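Local coordinates for mevalonate kinase, putative (Leishmania major, PDB 2HFS), which probably catalyses the ATP-dependent phosphorylation of (R)-mevalonate to (R)-5-phosphomevalonate, the first of three steps leading from mevalonate to isopentenyl diphosphate, at residues Phe184-Tyr189 / Gly240-Leu245; Glu46-Ile51 / Lys99-Gly104; Gln258-Cys263 / Thr286-Ile291; Leu190-Thr195 / Phe318-Thr323. One frame throughout, in Å; residues are numbered along the deposited sequence.

Contact 1. Residues Phe184-Tyr189 / Gly240-Leu245; sequences FQQRLY and GDLQRL
Leu242, in the first turn of helix 242-258, reaches across to Phe184, Gln186 and Leu188 and divides its two methyls among them. Leu242 CD2 meets the edge of the Phe184 ring, close to the ring plane, 3.4 Å from Phe184 CZ and 4.1 Å from Leu188 CD1. The other methyl, Leu242 CD1, lies 3.7 Å from Gln186 OE1, the two side chains meeting tip to tip. Leucine suits this place because its fork puts one methyl between the Phe184 ring and Leu188, while the other only lies in van der Waals contact with the end of Gln186. Beside it, Gln186 NE2 donates to Gly240 O at 2.5 Å, a length short enough to be doubtful; that oxygen lies near the amide plane, but the bond is bent (139° at the hydrogen). Phe184 adds a contact of CE2 with Gly240 CA at 3.8 Å; its CG stands anti to the backbone N (chi1 -165°), which starts the ring off toward the helix junction.

Gly240, with positive phi, is the C-prime residue of a Schellman motif closing helix 216-239, a conformation glycine adopts with little strain. A CB there would run into Gln186 NE2, so the bare main chain lets the amide approach. Asp241 follows as N-cap of the next helix, its OD1 accepting a weak bond from Arg244 N. The contact thus ties the approach to strand 188-194 to the turn between two helices: Phe184 also packs on Leu237 of helix 216-239, while Leu188 touches Leu295 of strand 291-296 and Leu24 of strand 17-25.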
loop_
_atom_site.group_PDB
_atom_site.type_symbol
_atom_site.label_atom_id
_atom_site.label_comp_id
_atom_site.label_asym_id
_atom_site.label_seq_id
_atom_site.Cartn_x
_atom_site.Cartn_y
_atom_site.Cartn_z
ATOM N N PHE A 184 15.357 -9.454 -4.694
ATOM C CA PHE A 184 16.187 -8.609 -3.825
ATOM C C PHE A 184 16.673 -9.401 -2.611
ATOM O O PHE A 184 15.895 -10.150 -2.009
ATOM C CB PHE A 184 15.430 -7.341 -3.389
ATOM C CG PHE A 184 16.319 -6.283 -2.800
ATOM C CD1 PHE A 184 16.179 -5.896 -1.476
ATOM C CD2 PHE A 184 17.324 -5.687 -3.563
ATOM C CE1 PHE A 184 17.019 -4.922 -0.925
ATOM C CE2 PHE A 184 18.173 -4.717 -3.010
ATOM C CZ PHE A 184 18.013 -4.336 -1.695
ATOM N N GLN A 185 17.946 -9.234 -2.248
ATOM C CA GLN A 185 18.588 -10.111 -1.245
ATOM C C GLN A 185 18.885 -9.450 0.106
ATOM O O GLN A 185 19.612 -10.016 0.936
ATOM C CB GLN A 185 19.882 -10.715 -1.808
ATOM C CG GLN A 185 19.692 -11.685 -2.964
ATOM C CD GLN A 185 20.983 -11.941 -3.704
ATOM O OE1 GLN A 185 21.478 -11.070 -4.422
ATOM N NE2 GLN A 185 21.540 -13.131 -3.528
ATOM N N GLN A 186 18.325 -8.262 0.317
ATOM C CA GLN A 186 18.549 -7.471 1.526
ATOM C C GLN A 186 17.233 -7.006 2.163
ATOM O O GLN A 186 16.289 -6.688 1.457
ATOM C CB GLN A 186 19.386 -6.238 1.179
ATOM C CG GLN A 186 20.874 -6.392 1.398
ATOM C CD GLN A 186 21.599 -5.101 1.128
ATOM O OE1 GLN A 186 22.030 -4.406 2.055
ATOM N NE2 GLN A 186 21.706 -4.752 -0.141
ATOM N N ARG A 187 17.183 -6.957 3.494
ATOM C CA ARG A 187 16.041 -6.352 4.205
ATOM C C ARG A 187 16.029 -4.828 3.984
ATOM O O ARG A 187 17.086 -4.195 3.990
ATOM C CB ARG A 187 16.154 -6.648 5.697
ATOM C CG ARG A 187 14.858 -6.716 6.471
ATOM C CD ARG A 187 15.059 -6.986 7.964
ATOM N NE ARG A 187 15.555 -8.340 8.248
ATOM C CZ ARG A 187 15.957 -8.778 9.444
ATOM N NH1 ARG A 187 15.948 -7.977 10.505
ATOM N NH2 ARG A 187 16.379 -10.030 9.580
ATOM N N LEU A 188 14.845 -4.258 3.797
ATOM C CA LEU A 188 14.639 -2.817 3.785
ATOM C C LEU A 188 14.035 -2.423 5.140
ATOM O O LEU A 188 12.962 -2.865 5.489
ATOM C CB LEU A 188 13.643 -2.434 2.677
ATOM C CG LEU A 188 14.015 -2.098 1.236
ATOM C CD1 LEU A 188 15.254 -2.737 0.736
ATOM C CD2 LEU A 188 12.885 -2.197 0.244
ATOM N N TYR A 189 14.754 -1.581 5.867
ATOM C CA TYR A 189 14.307 -1.023 7.117
ATOM C C TYR A 189 13.641 0.339 6.838
ATOM O O TYR A 189 14.328 1.317 6.519
ATOM C CB TYR A 189 15.493 -0.891 8.081
ATOM C CG TYR A 189 16.100 -2.210 8.537
ATOM C CD1 TYR A 189 17.277 -2.695 7.964
ATOM C CD2 TYR A 189 15.509 -2.962 9.552
ATOM C CE1 TYR A 189 17.841 -3.907 8.378
ATOM C CE2 TYR A 189 16.067 -4.173 9.976
ATOM C CZ TYR A 189 17.229 -4.635 9.379
ATOM O OH TYR A 189 17.781 -5.833 9.793
ATOM N N GLY A 240 22.104 -4.540 -4.732
ATOM C CA GLY A 240 21.967 -4.493 -3.281
ATOM C C GLY A 240 22.654 -3.269 -2.716
ATOM O O GLY A 240 23.180 -3.282 -1.591
ATOM N N ASP A 241 22.646 -2.204 -3.504
ATOM C CA ASP A 241 23.230 -0.932 -3.118
ATOM C C ASP A 241 22.186 0.011 -2.497
ATOM O O ASP A 241 21.523 0.777 -3.203
ATOM C CB ASP A 241 23.878 -0.294 -4.346
ATOM C CG ASP A 241 24.778 0.882 -4.000
ATOM O OD1 ASP A 241 24.751 1.366 -2.838
ATOM O OD2 ASP A 241 25.541 1.390 -4.852
ATOM N N LEU A 242 22.083 -0.020 -1.172
ATOM C CA LEU A 242 21.046 0.746 -0.474
ATOM C C LEU A 242 21.327 2.245 -0.353
ATOM O O LEU A 242 20.393 3.052 -0.378
ATOM C CB LEU A 242 20.728 0.130 0.890
ATOM C CG LEU A 242 20.101 -1.276 0.870
ATOM C CD1 LEU A 242 19.604 -1.676 2.258
ATOM C CD2 LEU A 242 18.980 -1.421 -0.161
ATOM N N GLN A 243 22.594 2.627 -0.221
ATOM C CA GLN A 243 22.930 4.051 -0.185
ATOM C C GLN A 243 22.490 4.746 -1.480
ATOM O O GLN A 243 21.923 5.836 -1.454
ATOM C CB GLN A 243 24.423 4.242 0.067
ATOM C CG GLN A 243 24.833 5.670 0.326
ATOM C CD GLN A 243 26.331 5.802 0.483
ATOM O OE1 GLN A 243 26.922 5.173 1.372
ATOM N NE2 GLN A 243 26.956 6.596 -0.386
ATOM N N ARG A 244 22.757 4.102 -2.609
ATOM C CA ARG A 244 22.387 4.655 -3.895
ATOM C C ARG A 244 20.878 4.631 -4.067
ATOM O O ARG A 244 20.287 5.571 -4.618
ATOM C CB ARG A 244 23.032 3.865 -5.021
ATOM C CG ARG A 244 22.563 4.314 -6.385
ATOM C CD ARG A 244 23.515 4.014 -7.507
ATOM N NE ARG A 244 22.792 3.781 -8.758
ATOM C CZ ARG A 244 22.639 2.587 -9.322
ATOM N NH1 ARG A 244 23.172 1.489 -8.771
ATOM N NH2 ARG A 244 21.970 2.485 -10.456
ATOM N N LEU A 245 20.256 3.544 -3.620
ATOM C CA LEU A 245 18.813 3.455 -3.661
ATOM C C LEU A 245 18.206 4.657 -2.941
ATOM O O LEU A 245 17.260 5.266 -3.438
ATOM C CB LEU A 245 18.317 2.140 -3.053
ATOM C CG LEU A 245 16.803 1.926 -3.222
ATOM C CD1 LEU A 245 16.443 1.578 -4.657
ATOM C CD2 LEU A 245 16.267 0.870 -2.253
#

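Contact 2. Residues Glu46-Ile51 / Lys99-Gly104; sequences ECRLEI and KMFIGG
Leu49 and Met100, the latter present as selenomethionine, lie side by side and point the same way, with Leu49 CD2 against Met100 CG at 3.7 Å. On the same face of the sheet Cys47 approaches the far end of that chain: its SG comes within 3.7 Å of Met100 CE. Met100 can serve both neighbours because CG stands anti to the backbone N (chi1 -172°) and the chain runs extended to CE, a long, unbranched apolar group passing from leucine to cysteine. Ile102 continues this face, laying CG2 3.6 Å from the carbonyl oxygen of Glu46.

The strands carrying these groups run antiparallel, their short axes approaching to 4.8 Å, in the mixed sheet of the N-terminal GHMP kinase domain, which belongs to the ribosomal protein S5-like group. Arg48 with Phe101 and Glu50 with Lys99 are hydrogen-bonded pairs; Cys47 with Ile102 and Leu49 with Met100 are non-hydrogen-bonded pairs, whose CA-H groups point at carbonyl oxygens of the neighbouring pairs, as Leu49 CA does at Lys99 O. Helix 114-130 covers the apolar face, setting Ala121 on Cys47, Ala125 and Leu126 on Leu49, and Phe122 on Met100.

On the other face the groups are longer and mostly polar, as befits a more exposed surface. Glu50 and Lys99 stand side by side, Glu50 CG 4.0 Å from Lys99 CB, and their aliphatic portions do the touching. Their charged ends do not meet, Glu50 OE2 and Lys99 NZ being 5.1 Å apart, although the opposite charges should still attract. Arg48 CB lies 4.2 Å from Phe101 CB. Farther out, the Arg48 chain passes the aromatic ring obliquely.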
loop_
_atom_site.group_PDB
_atom_site.type_symbol
_atom_site.label_atom_id
_atom_site.label_comp_id
_atom_site.label_asym_id
_atom_site.label_seq_id
_atom_site.Cartn_x
_atom_site.Cartn_y
_atom_site.Cartn_z
ATOM N N GLU A 46 -4.890 -9.291 9.314
ATOM C CA GLU A 46 -5.381 -10.683 9.337
ATOM C C GLU A 46 -6.909 -10.746 9.483
ATOM O O GLU A 46 -7.499 -9.927 10.208
ATOM C CB GLU A 46 -4.683 -11.475 10.445
ATOM C CG GLU A 46 -5.275 -12.872 10.648
ATOM C CD GLU A 46 -4.550 -13.706 11.690
ATOM O OE1 GLU A 46 -3.955 -13.129 12.626
ATOM O OE2 GLU A 46 -4.589 -14.954 11.564
ATOM N N CYS A 47 -7.538 -11.683 8.763
ATOM C CA CYS A 47 -8.974 -11.941 8.865
ATOM C C CYS A 47 -9.203 -13.377 9.362
ATOM O O CYS A 47 -8.593 -14.335 8.855
ATOM C CB CYS A 47 -9.684 -11.694 7.520
ATOM S SG CYS A 47 -11.411 -12.240 7.514
ATOM N N ARG A 48 -10.059 -13.506 10.376
ATOM C CA ARG A 48 -10.505 -14.792 10.893
ATOM C C ARG A 48 -12.009 -14.828 10.709
ATOM O O ARG A 48 -12.697 -13.811 10.939
ATOM C CB ARG A 48 -10.199 -14.926 12.390
ATOM C CG ARG A 48 -8.740 -15.058 12.784
ATOM C CD ARG A 48 -8.509 -15.139 14.317
ATOM N NE ARG A 48 -8.927 -16.434 14.858
ATOM C CZ ARG A 48 -8.485 -16.988 15.995
ATOM N NH1 ARG A 48 -7.579 -16.371 16.747
ATOM N NH2 ARG A 48 -8.946 -18.176 16.371
ATOM N N LEU A 49 -12.505 -15.996 10.316
ATOM C CA LEU A 49 -13.917 -16.219 10.073
ATOM C C LEU A 49 -14.435 -17.441 10.822
ATOM O O LEU A 49 -13.706 -18.399 11.025
ATOM C CB LEU A 49 -14.148 -16.447 8.580
ATOM C CG LEU A 49 -13.853 -15.290 7.632
ATOM C CD1 LEU A 49 -14.117 -15.793 6.222
ATOM C CD2 LEU A 49 -14.753 -14.082 7.944
ATOM N N GLU A 50 -15.695 -17.386 11.228
ATOM C CA GLU A 50 -16.413 -18.567 11.680
ATOM C C GLU A 50 -17.896 -18.447 11.389
ATOM O O GLU A 50 -18.427 -17.343 11.259
ATOM C CB GLU A 50 -16.177 -18.796 13.154
ATOM C CG GLU A 50 -16.553 -17.615 14.020
ATOM C CD GLU A 50 -16.244 -17.919 15.461
ATOM O OE1 GLU A 50 -15.056 -17.870 15.834
ATOM O OE2 GLU A 50 -17.185 -18.246 16.194
ATOM N N ILE A 51 -18.553 -19.594 11.285
ATOM C CA ILE A 51 -19.978 -19.653 10.985
ATOM C C ILE A 51 -20.790 -19.034 12.106
ATOM O O ILE A 51 -20.357 -19.030 13.265
ATOM C CB ILE A 51 -20.403 -21.108 10.631
ATOM C CG1 ILE A 51 -20.142 -22.084 11.788
ATOM C CG2 ILE A 51 -19.659 -21.575 9.379
ATOM C CD1 ILE A 51 -20.583 -23.544 11.480
ATOM N N LYS A 99 -19.206 -14.634 11.490
ATOM C CA LYS A 99 -18.555 -13.657 12.328
ATOM C C LYS A 99 -17.157 -13.454 11.773
ATOM O O LYS A 99 -16.445 -14.431 11.530
ATOM C CB LYS A 99 -18.506 -14.138 13.781
ATOM C CG LYS A 99 -19.830 -13.899 14.514
ATOM C CD LYS A 99 -19.858 -14.557 15.896
ATOM C CE LYS A 99 -19.397 -13.633 16.987
ATOM N NZ LYS A 99 -19.598 -14.256 18.333
HETATM N N MSE A 100 -16.790 -12.188 11.588
HETATM C CA MSE A 100 -15.511 -11.786 11.005
HETATM C C MSE A 100 -14.708 -11.056 12.087
HETATM O O MSE A 100 -15.183 -10.075 12.680
HETATM C CB MSE A 100 -15.781 -10.861 9.812
HETATM C CG MSE A 100 -14.562 -10.520 8.982
HETATM SE SE MSE A 100 -15.021 -9.359 7.445
HETATM C CE MSE A 100 -13.229 -9.112 6.855
ATOM N N PHE A 101 -13.504 -11.538 12.370
ATOM C CA PHE A 101 -12.603 -10.798 13.253
ATOM C C PHE A 101 -11.473 -10.206 12.423
ATOM O O PHE A 101 -10.851 -10.931 11.650
ATOM C CB PHE A 101 -12.053 -11.709 14.345
ATOM C CG PHE A 101 -11.060 -11.030 15.249
ATOM C CD1 PHE A 101 -11.495 -10.352 16.393
ATOM C CD2 PHE A 101 -9.697 -11.064 14.960
ATOM C CE1 PHE A 101 -10.582 -9.714 17.239
ATOM C CE2 PHE A 101 -8.767 -10.417 15.800
ATOM C CZ PHE A 101 -9.208 -9.749 16.933
ATOM N N ILE A 102 -11.231 -8.895 12.536
ATOM C CA ILE A 102 -10.114 -8.291 11.760
ATOM C C ILE A 102 -9.013 -7.786 12.672
ATOM O O ILE A 102 -9.269 -6.966 13.566
ATOM C CB ILE A 102 -10.557 -7.137 10.814
ATOM C CG1 ILE A 102 -11.959 -7.347 10.227
ATOM C CG2 ILE A 102 -9.515 -6.944 9.692
ATOM C CD1 ILE A 102 -12.415 -6.158 9.376
ATOM N N GLY A 103 -7.784 -8.229 12.397
ATOM C CA GLY A 103 -6.628 -7.917 13.236
ATOM C C GLY A 103 -5.336 -7.696 12.476
ATOM O O GLY A 103 -5.321 -7.026 11.430
ATOM N N GLY A 104 -4.234 -8.200 13.035
ATOM C CA GLY A 104 -2.898 -8.018 12.417
ATOM C C GLY A 104 -2.290 -6.673 12.790
ATOM O O GLY A 104 -3.022 -5.772 13.201
#

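Contact 3. Residues Gln258-Cys263 / Thr286-Ile291; sequences QIDVSC and TGRGGI
Arg288 reaches along the backbone of Asp260 and Val261 and turns NE and NH2 onto a single carbonyl oxygen, that of Asp260. From CB the chain leaves with CG anti to its own carbonyl carbon (chi1 -53°), which brings CG to 3.5 Å from Val261 O. It stays extended past CD, at the margin of contact with Asp260 O, to NE. NE donates to Asp260 O at 2.9 Å and NH2 donates to that same oxygen at 2.8 Å, a side-on grip in which the acceptor lies in the guanidinium plane. Between the two donors, Arg288 CZ is 3.3 Å from Asp260 O. NH2 also forms a long salt bridge with Asp260 OD2 at 3.4 Å, the carboxylate plane standing 59° from that of the guanidinium, and donates to a water that in turn weakly bonds OD2. At the remaining corner NH1 pairs with Asp207 of helix 201-214.

Arg288 N makes a weak, bent bond to Val261 O, and Gly287 CA lies 3.3 Å from that oxygen in a CA-H contact; Gly287 has positive phi and no side chain to intervene. Cys263 SG packs 3.6 Å from Gly289 N. Sequence and position, just ahead of strand 291-296, are consistent with 286-291 being part of the third conserved, glycine-rich motif of GHMP kinases.

Asp260 is the C-prime residue of the Schellman motif ending helix 242-258, where the partial negative charge would favour a cation. Two carboxylates and a carbonyl surround the guanidinium, and arginine supplies enough directed N-H groups to meet all three.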
loop_
_atom_site.group_PDB
_atom_site.type_symbol
_atom_site.label_atom_id
_atom_site.label_comp_id
_atom_site.label_asym_id
_atom_site.label_seq_id
_atom_site.Cartn_x
_atom_site.Cartn_y
_atom_site.Cartn_z
ATOM N N GLN A 258 8.274 18.925 -8.126
ATOM C CA GLN A 258 8.219 19.703 -9.370
ATOM C C GLN A 258 6.931 19.493 -10.161
ATOM O O GLN A 258 6.632 20.282 -11.055
ATOM C CB GLN A 258 9.439 19.417 -10.252
ATOM C CG GLN A 258 10.767 19.726 -9.557
ATOM C CD GLN A 258 11.971 19.613 -10.467
ATOM O OE1 GLN A 258 12.021 20.232 -11.532
ATOM N NE2 GLN A 258 12.970 18.874 -10.021
ATOM N N ILE A 259 6.177 18.441 -9.841
ATOM C CA ILE A 259 4.833 18.276 -10.409
ATOM C C ILE A 259 3.769 18.716 -9.406
ATOM O O ILE A 259 2.577 18.414 -9.559
ATOM C CB ILE A 259 4.567 16.842 -10.931
ATOM C CG1 ILE A 259 4.752 15.800 -9.819
ATOM C CG2 ILE A 259 5.435 16.551 -12.149
ATOM C CD1 ILE A 259 3.996 14.507 -10.083
ATOM N N ASP A 260 4.237 19.425 -8.376
ATOM C CA ASP A 260 3.391 20.033 -7.361
ATOM C C ASP A 260 2.505 19.025 -6.610
ATOM O O ASP A 260 1.304 19.271 -6.426
ATOM C CB ASP A 260 2.537 21.125 -8.025
ATOM C CG ASP A 260 1.759 21.957 -7.035
ATOM O OD1 ASP A 260 2.276 22.223 -5.935
ATOM O OD2 ASP A 260 0.606 22.379 -7.288
ATOM N N VAL A 261 3.072 17.880 -6.222
ATOM C CA VAL A 261 2.313 16.923 -5.396
ATOM C C VAL A 261 2.856 16.759 -3.974
ATOM O O VAL A 261 2.393 15.901 -3.236
ATOM C CB VAL A 261 2.108 15.532 -6.079
ATOM C CG1 VAL A 261 1.397 15.681 -7.443
ATOM C CG2 VAL A 261 3.427 14.768 -6.234
ATOM N N SER A 262 3.822 17.584 -3.577
ATOM C CA SER A 262 4.223 17.608 -2.153
ATOM C C SER A 262 3.387 18.624 -1.369
ATOM O O SER A 262 2.392 19.128 -1.885
ATOM C CB SER A 262 5.733 17.835 -1.969
ATOM O OG SER A 262 6.099 17.685 -0.591
ATOM N N CYS A 263 3.783 18.892 -0.125
ATOM C CA CYS A 263 3.180 19.907 0.730
ATOM C C CYS A 263 4.103 20.218 1.938
ATOM O O CYS A 263 5.037 19.469 2.215
ATOM C CB CYS A 263 1.788 19.454 1.183
ATOM S SG CYS A 263 1.793 18.113 2.391
ATOM N N THR A 286 -0.114 9.344 -3.263
ATOM C CA THR A 286 -0.840 10.482 -3.844
ATOM C C THR A 286 -0.141 11.813 -3.590
ATOM O O THR A 286 -0.134 12.679 -4.451
ATOM C CB THR A 286 -2.289 10.516 -3.308
ATOM O OG1 THR A 286 -2.981 9.361 -3.776
ATOM C CG2 THR A 286 -3.095 11.703 -3.879
ATOM N N GLY A 287 0.445 11.954 -2.409
ATOM C CA GLY A 287 1.058 13.207 -1.987
ATOM C C GLY A 287 0.018 14.192 -1.500
ATOM O O GLY A 287 -1.173 13.852 -1.376
ATOM N N ARG A 288 0.465 15.427 -1.244
ATOM C CA ARG A 288 -0.383 16.522 -0.728
ATOM C C ARG A 288 -1.072 16.095 0.571
ATOM O O ARG A 288 -2.240 16.415 0.815
ATOM C CB ARG A 288 -1.418 16.984 -1.770
ATOM C CG ARG A 288 -0.838 17.366 -3.140
ATOM C CD ARG A 288 -1.872 18.021 -4.055
ATOM N NE ARG A 288 -1.271 18.661 -5.222
ATOM C CZ ARG A 288 -1.948 18.992 -6.325
ATOM N NH1 ARG A 288 -3.252 18.742 -6.409
ATOM N NH2 ARG A 288 -1.324 19.575 -7.346
ATOM N N GLY A 289 -0.344 15.336 1.384
ATOM C CA GLY A 289 -0.917 14.672 2.548
ATOM C C GLY A 289 -0.462 13.226 2.560
ATOM O O GLY A 289 0.549 12.874 1.945
ATOM N N GLY A 290 -1.213 12.368 3.229
ATOM C CA GLY A 290 -0.910 10.942 3.196
ATOM C C GLY A 290 0.399 10.631 3.914
ATOM O O GLY A 290 0.685 11.215 4.961
ATOM N N ILE A 291 1.202 9.753 3.316
ATOM C CA ILE A 291 2.405 9.215 3.949
ATOM C C ILE A 291 3.689 9.598 3.218
ATOM O O ILE A 291 3.678 9.897 1.996
ATOM C CB ILE A 291 2.360 7.640 4.088
ATOM C CG1 ILE A 291 2.113 6.938 2.733
ATOM C CG2 ILE A 291 1.333 7.216 5.141
ATOM C CD1 ILE A 291 2.718 5.508 2.661
HETATM O O HOH W 1 -1.509 21.153 -9.630
#

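Contact 4. Residues Leu190-Thr195 / Phe318-Thr323; sequences LVVVGT and FIWRYT
Val192 and Trp320, like Leu190 with Tyr322 and Gly194 with Phe318, face each other as hydrogen-bonded pairs of an antiparallel ladder. Six backbone bonds result, from Gly194 N to Phe318 O at 2.8 Å to the longer Phe318 N to Gly194 O at 3.3 Å. Between them, CA-H groups of Val191 and Val193 meet the carbonyl oxygens of Trp320 and Phe318.

Apolar contacts follow the two faces. On one, Val191 CG1 lies beside Ile319 CG2 at 3.6 Å, beta-branched side chains well suited to extended strands. On the other, Val192 sets CG2 3.8 Å from Tyr322 CD1, the side chains crossing at about a right angle, and CG1 4.1 Å from Trp320 CE3. The indole reaches on to Gly194, with Trp320 CZ3 3.8 Å from Gly194 N; glycine's bare backbone admits it. Phe318 CB and Tyr322 OH lie on opposite faces of the indole, each offset toward its rim.

Polar ends find partners elsewhere: Tyr322 OH with Val107 N, and Arg321 with Asp303.

In the four-stranded antiparallel sheet of the C-terminal domain, 188-194 is an inner strand, flanked also by 291-296, and 318-324 an outermost one; helices 299-312 and 264-275 cover the face of Val193.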
loop_
_atom_site.group_PDB
_atom_site.type_symbol
_atom_site.label_atom_id
_atom_site.label_comp_id
_atom_site.label_asym_id
_atom_site.label_seq_id
_atom_site.Cartn_x
_atom_site.Cartn_y
_atom_site.Cartn_z
ATOM N N LEU A 190 12.304 0.381 6.921
ATOM C CA LEU A 190 11.523 1.564 6.572
ATOM C C LEU A 190 10.960 2.306 7.775
ATOM O O LEU A 190 10.518 1.685 8.759
ATOM C CB LEU A 190 10.364 1.178 5.626
ATOM C CG LEU A 190 10.708 0.498 4.296
ATOM C CD1 LEU A 190 9.454 0.202 3.466
ATOM C CD2 LEU A 190 11.663 1.361 3.500
ATOM N N VAL A 191 10.949 3.639 7.693
ATOM C CA VAL A 191 10.141 4.434 8.623
ATOM C C VAL A 191 9.064 5.068 7.738
ATOM O O VAL A 191 9.381 5.746 6.771
ATOM C CB VAL A 191 10.937 5.550 9.356
ATOM C CG1 VAL A 191 10.021 6.300 10.292
ATOM C CG2 VAL A 191 12.096 4.970 10.156
ATOM N N VAL A 192 7.801 4.787 8.028
ATOM C CA VAL A 192 6.728 5.393 7.263
ATOM C C VAL A 192 6.001 6.359 8.181
ATOM O O VAL A 192 5.764 6.048 9.352
ATOM C CB VAL A 192 5.758 4.354 6.670
ATOM C CG1 VAL A 192 4.655 5.053 5.837
ATOM C CG2 VAL A 192 6.516 3.313 5.832
ATOM N N VAL A 193 5.660 7.534 7.658
ATOM C CA VAL A 193 5.126 8.620 8.508
ATOM C C VAL A 193 3.788 9.114 7.964
ATOM O O VAL A 193 3.681 9.435 6.779
ATOM C CB VAL A 193 6.135 9.798 8.577
ATOM C CG1 VAL A 193 5.595 10.941 9.405
ATOM C CG2 VAL A 193 7.484 9.348 9.113
ATOM N N GLY A 194 2.771 9.188 8.818
ATOM C CA GLY A 194 1.492 9.710 8.398
ATOM C C GLY A 194 1.331 11.181 8.752
ATOM O O GLY A 194 1.652 11.582 9.890
ATOM N N THR A 195 0.813 11.979 7.809
ATOM C CA THR A 195 0.647 13.424 8.016
ATOM C C THR A 195 -0.681 13.736 8.709
ATOM O O THR A 195 -0.842 14.815 9.281
ATOM C CB THR A 195 0.692 14.210 6.679
ATOM O OG1 THR A 195 -0.331 13.708 5.813
ATOM C CG2 THR A 195 1.997 13.960 5.888
ATOM N N PHE A 318 2.083 10.339 12.866
ATOM C CA PHE A 318 2.080 8.917 13.117
ATOM C C PHE A 318 3.378 8.396 12.560
ATOM O O PHE A 318 3.745 8.738 11.437
ATOM C CB PHE A 318 0.897 8.254 12.406
ATOM C CG PHE A 318 -0.443 8.847 12.779
ATOM C CD1 PHE A 318 -1.136 9.646 11.880
ATOM C CD2 PHE A 318 -0.993 8.625 14.046
ATOM C CE1 PHE A 318 -2.364 10.201 12.214
ATOM C CE2 PHE A 318 -2.227 9.178 14.389
ATOM C CZ PHE A 318 -2.903 9.965 13.474
ATOM N N ILE A 319 4.092 7.611 13.360
ATOM C CA ILE A 319 5.373 7.058 12.931
ATOM C C ILE A 319 5.357 5.556 13.104
ATOM O O ILE A 319 5.039 5.042 14.181
ATOM C CB ILE A 319 6.574 7.690 13.699
ATOM C CG1 ILE A 319 6.513 9.221 13.644
ATOM C CG2 ILE A 319 7.901 7.157 13.119
ATOM C CD1 ILE A 319 7.361 9.958 14.742
ATOM N N TRP A 320 5.711 4.855 12.039
ATOM C CA TRP A 320 5.670 3.409 12.017
ATOM C C TRP A 320 7.014 2.864 11.549
ATOM O O TRP A 320 7.694 3.476 10.712
ATOM C CB TRP A 320 4.543 2.924 11.095
ATOM C CG TRP A 320 3.198 3.511 11.450
ATOM C CD1 TRP A 320 2.525 3.386 12.650
ATOM C CD2 TRP A 320 2.365 4.327 10.607
ATOM N NE1 TRP A 320 1.328 4.068 12.591
ATOM C CE2 TRP A 320 1.204 4.662 11.356
ATOM C CE3 TRP A 320 2.490 4.828 9.301
ATOM C CZ2 TRP A 320 0.171 5.441 10.832
ATOM C CZ3 TRP A 320 1.462 5.610 8.776
ATOM C CH2 TRP A 320 0.319 5.914 9.538
ATOM N N ARG A 321 7.416 1.740 12.125
ATOM C CA ARG A 321 8.578 0.999 11.649
ATOM C C ARG A 321 8.030 -0.153 10.845
ATOM O O ARG A 321 7.394 -1.049 11.392
ATOM C CB ARG A 321 9.417 0.452 12.800
ATOM C CG ARG A 321 9.900 1.511 13.764
ATOM C CD ARG A 321 10.570 0.940 14.999
ATOM N NE ARG A 321 10.677 1.935 16.064
ATOM C CZ ARG A 321 11.824 2.443 16.485
ATOM N NH1 ARG A 321 12.962 2.049 15.925
ATOM N NH2 ARG A 321 11.845 3.344 17.464
ATOM N N TYR A 322 8.256 -0.120 9.546
ATOM C CA TYR A 322 7.793 -1.185 8.680
ATOM C C TYR A 322 9.011 -1.789 7.985
ATOM O O TYR A 322 10.073 -1.168 7.938
ATOM C CB TYR A 322 6.777 -0.644 7.666
ATOM C CG TYR A 322 5.389 -0.314 8.248
ATOM C CD1 TYR A 322 4.575 0.659 7.664
ATOM C CD2 TYR A 322 4.901 -0.991 9.367
ATOM C CE1 TYR A 322 3.285 0.956 8.187
ATOM C CE2 TYR A 322 3.634 -0.704 9.903
ATOM C CZ TYR A 322 2.825 0.260 9.295
ATOM O OH TYR A 322 1.565 0.537 9.796
ATOM N N THR A 323 8.878 -3.005 7.469
ATOM C CA THR A 323 9.998 -3.637 6.744
ATOM C C THR A 323 9.551 -4.319 5.459
ATOM O O THR A 323 8.406 -4.763 5.316
ATOM C CB THR A 323 10.759 -4.683 7.602
ATOM O OG1 THR A 323 9.883 -5.769 7.916
ATOM C CG2 THR A 323 11.192 -4.136 8.968
#

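Contact 2 comes first along the chain and stands apart in the N-terminal domain, its centre 25 Å from that of contact 4 and about 35 Å from those of contacts 1 and 3. The other three belong to the C-terminal part, whose antiparallel sheet has the 2-3-1-4 strand order of a ferredoxin-like fold. Contacts 1 and 4 share strand 188-194, touch where Leu188 O meets Thr323 CB, and alternate along the chain. Contact 3 is nested inside the loop that contact 4 closes and joins it through Gly290 O and Thr195 OG1. Strand 188-194 thus starts beside the helix junction of contact 1, pairs in contact 4, and leads at Thr195 to the glycine-rich loop of contact 3.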